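Local coordinates for putative cellulase CEL6 (Mycobacterium tuberculosis, PDB 1UP3), which probably hydrolyses beta-1,4 linkages of cellulose as a family 6 endoglucanase, and here holds a thio-linked cello-oligosaccharide analogue in its cleft, at residues A[122-126]-A[170-174]; A[210-214]-A[252-256]. All coordinates share one frame; numbering follows the deposited sequence.

Both contacts are largely buried, yet they hold different elements together and touch nowhere; their centres lie about 18 Å apart. Contact 1, close to the glycan pocket, joins the short helix 121-124 to helix 167-176 chiefly through side chains: an arginine reaching a carbonyl and a carboxylate next to a small apolar patch. Contact 2 belongs to the sheet itself. It pairs strand 213-217 with strand 254-258, the outermost strand on that side, and relies on backbone hydrogen bonds framed by a tyrosine and two histidines. Helix 195-208 is common to their surroundings, packing against M170 and L174 in contact 1 and Y214 and H253 in contact 2.

Contact 1 of 2, residues A[122-126]-A[170-174]; sequences LAMAD and MAARL
OD1 of D126 is gripped by two arginines: NH2 of R173 forms a salt bridge with it across the contact, at 3.0 Å, and R133 of helix 130-147 makes a second one. OD2 of D126 accepts a weak, longer bond from the same NH2. Carboxylate and R173 guanidinium are not laid flat against each other: their planes stand 85° apart, and NH2 comes to OD1 from its syn side but out of the carboxylate plane. The neighbouring NH1 of R173 turns to the carbonyl oxygen of L122, a hydrogen bond of 2.8 Å. Here the donor sits almost straight out beyond the C=O bond, with a C=O...N angle of 170°, and the oxygen lies close to the guanidinium plane. R173 gets there on a chain stretched from CG to NE, which carries the guanidinium from helix 167-176 to both L122 and D126; CB of A125 lies 4.0 Å from NH1 of R173.

Next to the polar bridge is an apolar patch. M170 starts with CG anti to its backbone N (chi1 -176°), then bends at the next two torsions, and the bend carries its methyl to A123. There CE of M170 lies 3.7 Å from CB of A123 and also touches CB of L122. Farther along, CD1 of L122 meets CD2 of L174 at 3.9 Å, the two leucine side chains crossing at about a right angle. V157 of strand 153-158 touches both leucines, and F137 touches L122 and R173.

M124, between the gripped carbonyl and D126, faces away from helix 167-176 and touches a bound glucose unit. With NH1 on the main chain before it and NH2 on the carboxylate after it, one arginine spans this turn at the pocket wall, and the two arginines at its carboxylate, R173 and R133, would probably favour an ionised D126.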
loop_
_atom_site.group_PDB
_atom_site.type_symbol
_atom_site.label_atom_id
_atom_site.label_comp_id
_atom_site.label_asym_id
_atom_site.label_seq_id
_atom_site.Cartn_x
_atom_site.Cartn_y
_atom_site.Cartn_z
ATOM N N LEU A 122 0.296 -12.056 1.291
ATOM C CA LEU A 122 1.089 -13.052 2.041
ATOM C C LEU A 122 0.482 -13.289 3.428
ATOM O O LEU A 122 0.454 -14.428 3.899
ATOM C CB LEU A 122 2.541 -12.646 2.196
ATOM C CG LEU A 122 3.367 -12.536 0.901
ATOM C CD1 LEU A 122 4.814 -12.219 1.229
ATOM C CD2 LEU A 122 3.288 -13.805 0.102
ATOM N N ALA A 123 -0.010 -12.231 4.060
ATOM C CA ALA A 123 -0.507 -12.343 5.455
ATOM C C ALA A 123 -1.813 -13.101 5.522
ATOM O O ALA A 123 -2.055 -13.808 6.509
ATOM C CB ALA A 123 -0.661 -10.966 6.093
ATOM N N MET A 124 -2.650 -12.965 4.484
ATOM C CA MET A 124 -3.993 -13.556 4.458
ATOM C C MET A 124 -4.019 -14.927 3.768
ATOM O O MET A 124 -5.064 -15.560 3.703
ATOM C CB MET A 124 -5.004 -12.610 3.801
ATOM C CG MET A 124 -6.429 -12.813 4.316
ATOM S SD MET A 124 -7.619 -11.839 3.388
ATOM C CE MET A 124 -7.163 -10.325 3.924
ATOM N N ALA A 125 -2.869 -15.399 3.315
ATOM C CA ALA A 125 -2.805 -16.585 2.456
ATOM C C ALA A 125 -3.348 -17.840 3.127
ATOM O O ALA A 125 -3.739 -18.752 2.431
ATOM C CB ALA A 125 -1.419 -16.798 1.952
ATOM N N ASP A 126 -3.382 -17.871 4.457
ATOM C CA ASP A 126 -3.870 -19.059 5.150
ATOM C C ASP A 126 -5.356 -19.354 4.923
ATOM O O ASP A 126 -5.803 -20.498 5.189
ATOM C CB ASP A 126 -3.611 -18.971 6.648
ATOM C CG ASP A 126 -2.145 -19.033 6.993
ATOM O OD1 ASP A 126 -1.371 -19.773 6.345
ATOM O OD2 ASP A 126 -1.727 -18.421 8.001
ATOM N N MET A 170 6.223 -14.449 8.825
ATOM C CA MET A 170 6.193 -13.553 7.671
ATOM C C MET A 170 7.571 -13.555 6.992
ATOM O O MET A 170 7.655 -13.543 5.755
ATOM C CB MET A 170 5.706 -12.172 8.068
ATOM C CG MET A 170 5.566 -11.212 6.894
ATOM S SD MET A 170 4.665 -11.834 5.454
ATOM C CE MET A 170 3.013 -11.502 5.938
ATOM N N ALA A 171 8.658 -13.598 7.753
ATOM C CA ALA A 171 9.978 -13.638 7.131
ATOM C C ALA A 171 10.108 -14.882 6.263
ATOM O O ALA A 171 10.734 -14.831 5.206
ATOM C CB ALA A 171 11.081 -13.613 8.181
ATOM N N ALA A 172 9.575 -16.012 6.714
ATOM C CA ALA A 172 9.624 -17.230 5.913
ATOM C C ALA A 172 8.944 -17.046 4.562
ATOM O O ALA A 172 9.467 -17.496 3.515
ATOM C CB ALA A 172 9.002 -18.393 6.647
ATOM N N ARG A 173 7.777 -16.424 4.568
ATOM C CA ARG A 173 7.043 -16.169 3.339
ATOM C C ARG A 173 7.795 -15.179 2.464
ATOM O O ARG A 173 7.854 -15.353 1.242
ATOM C CB ARG A 173 5.629 -15.707 3.638
ATOM C CG ARG A 173 4.820 -16.753 4.361
ATOM C CD ARG A 173 3.399 -16.372 4.696
ATOM N NE ARG A 173 2.862 -17.376 5.606
ATOM C CZ ARG A 173 1.599 -17.560 5.896
ATOM N NH1 ARG A 173 0.639 -16.824 5.355
ATOM N NH2 ARG A 173 1.283 -18.506 6.771
ATOM N N LEU A 174 8.330 -14.112 3.048
ATOM C CA LEU A 174 9.095 -13.124 2.245
ATOM C C LEU A 174 10.319 -13.775 1.610
ATOM O O LEU A 174 10.647 -13.497 0.455
ATOM C CB LEU A 174 9.542 -11.970 3.142
ATOM C CG LEU A 174 8.412 -11.023 3.555
ATOM C CD1 LEU A 174 8.896 -10.110 4.676
ATOM C CD2 LEU A 174 7.956 -10.156 2.389
#

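Contact 2 of 2, residues A[210-214]-A[252-256]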
loop_
_atom_site.group_PDB
_atom_site.type_symbol
_atom_site.label_atom_id
_atom_site.label_comp_id
_atom_site.label_asym_id
_atom_site.label_seq_id
_atom_site.Cartn_x
_atom_site.Cartn_y
_atom_site.Cartn_z
ATOM N N ASN A 210 17.954 -11.108 5.937
ATOM C CA ASN A 210 19.282 -10.628 5.492
ATOM C C ASN A 210 19.375 -9.124 5.304
ATOM O O ASN A 210 20.061 -8.631 4.426
ATOM C CB ASN A 210 19.704 -11.362 4.217
ATOM C CG ASN A 210 21.216 -11.323 3.984
ATOM O OD1 ASN A 210 22.007 -11.629 4.888
ATOM N ND2 ASN A 210 21.623 -10.926 2.761
ATOM N N GLY A 211 18.693 -8.380 6.161
ATOM C CA GLY A 211 18.824 -6.933 6.195
ATOM C C GLY A 211 17.938 -6.168 5.243
ATOM O O GLY A 211 18.277 -5.037 4.866
ATOM N N SER A 212 16.808 -6.740 4.886
ATOM C CA SER A 212 15.912 -6.043 3.963
ATOM C C SER A 212 15.360 -4.778 4.621
ATOM O O SER A 212 15.336 -4.635 5.859
ATOM C CB SER A 212 14.792 -6.939 3.501
ATOM O OG SER A 212 13.896 -7.166 4.552
ATOM N N HIS A 213 14.946 -3.838 3.780
ATOM C CA HIS A 213 14.426 -2.560 4.234
ATOM C C HIS A 213 12.900 -2.544 4.137
ATOM O O HIS A 213 12.305 -3.418 3.511
ATOM C CB HIS A 213 15.049 -1.438 3.396
ATOM C CG HIS A 213 16.517 -1.233 3.666
ATOM N ND1 HIS A 213 17.494 -2.057 3.151
ATOM C CD2 HIS A 213 17.159 -0.294 4.408
ATOM C CE1 HIS A 213 18.679 -1.646 3.582
ATOM N NE2 HIS A 213 18.509 -0.583 4.351
ATOM N N TYR A 214 12.256 -1.536 4.727
ATOM C CA TYR A 214 10.798 -1.541 4.764
ATOM C C TYR A 214 10.229 -0.122 4.804
ATOM O O TYR A 214 10.924 0.852 5.157
ATOM C CB TYR A 214 10.235 -2.391 5.951
ATOM C CG TYR A 214 10.676 -1.911 7.309
ATOM C CD1 TYR A 214 11.898 -2.324 7.852
ATOM C CD2 TYR A 214 9.955 -0.971 7.996
ATOM C CE1 TYR A 214 12.338 -1.839 9.063
ATOM C CE2 TYR A 214 10.395 -0.474 9.215
ATOM C CZ TYR A 214 11.578 -0.885 9.735
ATOM O OH TYR A 214 12.024 -0.330 10.921
ATOM N N ALA A 252 16.289 1.795 11.800
ATOM C CA ALA A 252 17.539 1.623 11.069
ATOM C C ALA A 252 17.367 1.155 9.614
ATOM O O ALA A 252 18.170 1.512 8.750
ATOM C CB ALA A 252 18.409 0.657 11.795
ATOM N N HIS A 253 16.353 0.322 9.375
ATOM C CA HIS A 253 16.057 -0.192 8.044
ATOM C C HIS A 253 14.721 0.322 7.479
ATOM O O HIS A 253 14.246 -0.213 6.471
ATOM C CB HIS A 253 16.080 -1.702 8.073
ATOM C CG HIS A 253 17.410 -2.255 8.468
ATOM N ND1 HIS A 253 17.720 -2.566 9.772
ATOM C CD2 HIS A 253 18.518 -2.521 7.736
ATOM C CE1 HIS A 253 18.967 -3.014 9.827
ATOM N NE2 HIS A 253 19.476 -2.988 8.609
ATOM N N ALA A 254 14.155 1.365 8.083
ATOM C CA ALA A 254 12.905 1.979 7.614
ATOM C C ALA A 254 13.252 3.038 6.584
ATOM O O ALA A 254 13.743 4.121 6.938
ATOM C CB ALA A 254 12.150 2.594 8.803
ATOM N N ASP A 255 13.035 2.741 5.310
ATOM C CA ASP A 255 13.302 3.686 4.220
ATOM C C ASP A 255 12.351 4.886 4.241
ATOM O O ASP A 255 12.731 6.003 3.829
ATOM C CB ASP A 255 13.141 3.022 2.850
ATOM C CG ASP A 255 14.300 2.104 2.439
ATOM O OD1 ASP A 255 15.399 2.168 3.064
ATOM O OD2 ASP A 255 14.139 1.281 1.497
ATOM N N ALA A 256 11.097 4.658 4.657
ATOM C CA ALA A 256 10.132 5.746 4.672
ATOM C C ALA A 256 8.900 5.441 5.476
ATOM O O ALA A 256 8.530 4.281 5.646
ATOM C CB ALA A 256 9.665 6.077 3.221
#
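Two backbone hydrogen bonds pair Y214 with the residues flanking A254. N of Y214 donates to O of H253 at 3.0 Å. In return, N of D255 donates to the backbone O of Y214 at 2.8 Å. One residue thus bonds to both neighbours of its partner, as in a parallel bridge. Two CA-H...O contacts add to it, from CA of H213 to O of H253 and from CA of A254 to the backbone O of Y214.

The aromatic contacts come next. Y214 holds its CG between the backbone N and the carbonyl carbon (chi1 60°), which swings the ring across to residues 253-254, so that A254 lies over its face. CA of A254 makes a CH-pi contact there, 3.9 Å from the Y214 ring centroid, and CB of A254 touches CE2 of Y214 at 3.6 Å. H213 and H253 form an edge-to-face pair: the edge of H253, led by CD2, points at the face of H213, near its rim, with the planes at 63°.

Among the polar side chains, that of D255 crosses H213 at about a right angle, its carboxylate nearly parallel to the imidazole (planes 17° apart), with OD1 of D255 3.3 Å from CD2 of H213. OD2 of D255 has partners beyond the segments, a salt bridge to R183 and a hydrogen bond to Y156. E203 hydrogen-bonds to Y214 OH through OE2 and to H253 ND1 through OE1, which ties both rings to helix 195-208.

This is edge pairing in an all-parallel sheet: strand 254-258 closes one side of the seven-stranded array, and strand 213-217 is its inner neighbour, as expected of the distorted alpha/beta barrel of glycoside hydrolase family 6.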